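Local structure of transcription activator HlyU (Vibrio vulnificus, 3JTH) at residues Gln27-Met31 / Ala44-Leu48. The protein probably binds promoter DNA as a dimeric winged helix-turn-helix regulator of the ArsR family and activates transcription, rtxA probably among its targets. Residues are numbered along the deposited sequence.
Sequences QILCM and AKLQL
Residues 27-31 form the last turn of helix 23-31, with Met31 N hydrogen-bonded to Gln27 O at 3.0 Å. Residues 44-46 end helix 39-46, the first helix of the helix-turn-helix in this winged, ArsR-type DNA-binding fold; Gln47, with positive phi (54/51), breaks the helix, and extended Leu48 (-117/138) leads toward helix 50-62, probably the recognition helix. Across the gap Gln27 CA lies 7.7 Å from Leu46 CA, and Met31 CA 8.6 Å from Lys45 CA. No hydrogen bond links the segments; the contact is made by apolar side chains and the aliphatic parts of Gln27 and Lys45. Leu46 (chi1 m, chi2 t) points toward residues 27-31 and enters between residues one turn apart: its CD1 lies 3.7 Å from Ile28 CG1 and 4.3 Å from Gln27 CB, its CD2 3.5 Å from Met31 CG. Ile28 also touches Leu53 and Leu57 of helix 50-62, so the three helices share one buried core, while Met6 of the second subunit packs on Leu46. Met31, modelled as selenomethionine, coils through three m torsions and sets its CE 3.3 Å from Lys45 CD. At the end of helix 39-46 the side chain of Gln47 folds back, NE2 donating to Ala44 O at 3.0 Å.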
loop_
_atom_site.group_PDB
_atom_site.type_symbol
_atom_site.label_atom_id
_atom_site.label_comp_id
_atom_site.label_asym_id
_atom_site.label_seq_id
_atom_site.Cartn_x
_atom_site.Cartn_y
_atom_site.Cartn_z
ATOM N N GLN A 27 -11.474 -2.899 -3.018
ATOM C CA GLN A 27 -12.311 -3.799 -3.796
ATOM C C GLN A 27 -12.761 -3.093 -5.069
ATOM O O GLN A 27 -12.775 -3.676 -6.148
ATOM C CB GLN A 27 -13.517 -4.243 -2.968
ATOM C CG GLN A 27 -13.131 -5.084 -1.760
ATOM C CD GLN A 27 -14.325 -5.456 -0.887
ATOM O OE1 GLN A 27 -14.160 -5.944 0.234
ATOM N NE2 GLN A 27 -15.528 -5.227 -1.397
ATOM N N ILE A 28 -13.118 -1.823 -4.930
ATOM C CA ILE A 28 -13.560 -1.025 -6.061
ATOM C C ILE A 28 -12.401 -0.819 -7.031
ATOM O O ILE A 28 -12.556 -0.976 -8.239
ATOM C CB ILE A 28 -14.074 0.350 -5.600
ATOM C CG1 ILE A 28 -15.388 0.177 -4.828
ATOM C CG2 ILE A 28 -14.246 1.262 -6.802
ATOM C CD1 ILE A 28 -15.815 1.425 -4.072
ATOM N N LEU A 29 -11.241 -0.456 -6.500
ATOM C CA LEU A 29 -10.080 -0.243 -7.351
ATOM C C LEU A 29 -9.713 -1.528 -8.098
ATOM O O LEU A 29 -9.398 -1.492 -9.289
ATOM C CB LEU A 29 -8.906 0.226 -6.499
ATOM C CG LEU A 29 -9.057 1.650 -5.947
ATOM C CD1 LEU A 29 -7.987 1.911 -4.899
ATOM C CD2 LEU A 29 -8.974 2.647 -7.094
ATOM N N CYS A 30 -9.759 -2.657 -7.396
ATOM C CA CYS A 30 -9.424 -3.941 -7.994
ATOM C C CYS A 30 -10.391 -4.273 -9.130
ATOM O O CYS A 30 -9.975 -4.774 -10.178
ATOM C CB CYS A 30 -9.462 -5.037 -6.923
ATOM S SG CYS A 30 -8.364 -4.724 -5.508
HETATM N N MSE A 31 -11.675 -3.981 -8.921
HETATM C CA MSE A 31 -12.707 -4.242 -9.915
HETATM C C MSE A 31 -12.531 -3.408 -11.169
HETATM O O MSE A 31 -12.968 -3.810 -12.255
HETATM C CB MSE A 31 -14.094 -3.958 -9.331
HETATM C CG MSE A 31 -14.608 -5.027 -8.391
HETATM SE SE MSE A 31 -14.667 -6.761 -9.253
HETATM C CE MSE A 31 -16.028 -6.376 -10.574
ATOM N N ALA A 44 -23.619 -4.540 -7.793
ATOM C CA ALA A 44 -24.011 -5.939 -7.886
ATOM C C ALA A 44 -22.822 -6.879 -7.732
ATOM O O ALA A 44 -22.937 -7.918 -7.082
ATOM C CB ALA A 44 -24.735 -6.212 -9.215
ATOM N N LYS A 45 -21.681 -6.518 -8.314
ATOM C CA LYS A 45 -20.487 -7.359 -8.219
ATOM C C LYS A 45 -19.802 -7.261 -6.862
ATOM O O LYS A 45 -18.968 -8.097 -6.536
ATOM C CB LYS A 45 -19.477 -7.027 -9.330
ATOM C CG LYS A 45 -20.029 -7.183 -10.739
ATOM C CD LYS A 45 -18.926 -7.371 -11.787
ATOM C CE LYS A 45 -18.401 -8.815 -11.807
ATOM N NZ LYS A 45 -17.372 -9.060 -12.859
ATOM N N LEU A 46 -20.149 -6.250 -6.070
ATOM C CA LEU A 46 -19.559 -6.094 -4.737
ATOM C C LEU A 46 -20.611 -6.207 -3.619
ATOM O O LEU A 46 -20.273 -6.243 -2.416
ATOM C CB LEU A 46 -18.842 -4.743 -4.627
ATOM C CG LEU A 46 -17.699 -4.461 -5.609
ATOM C CD1 LEU A 46 -17.022 -3.160 -5.222
ATOM C CD2 LEU A 46 -16.689 -5.586 -5.570
ATOM N N GLN A 47 -21.882 -6.280 -4.019
ATOM C CA GLN A 47 -22.991 -6.360 -3.072
ATOM C C GLN A 47 -22.867 -5.201 -2.105
ATOM O O GLN A 47 -22.891 -5.366 -0.878
ATOM C CB GLN A 47 -22.966 -7.687 -2.304
ATOM C CG GLN A 47 -22.931 -8.917 -3.196
ATOM C CD GLN A 47 -21.527 -9.264 -3.647
ATOM O OE1 GLN A 47 -20.651 -9.528 -2.824
ATOM N NE2 GLN A 47 -21.301 -9.264 -4.956
ATOM N N LEU A 48 -22.727 -4.017 -2.681
ATOM C CA LEU A 48 -22.579 -2.792 -1.918
ATOM C C LEU A 48 -23.785 -1.919 -2.246
ATOM O O LEU A 48 -24.213 -1.856 -3.400
ATOM C CB LEU A 48 -21.268 -2.110 -2.332
ATOM C CG LEU A 48 -20.624 -1.034 -1.456
ATOM C CD1 LEU A 48 -20.526 -1.513 -0.007
ATOM C CD2 LEU A 48 -19.241 -0.713 -2.015
#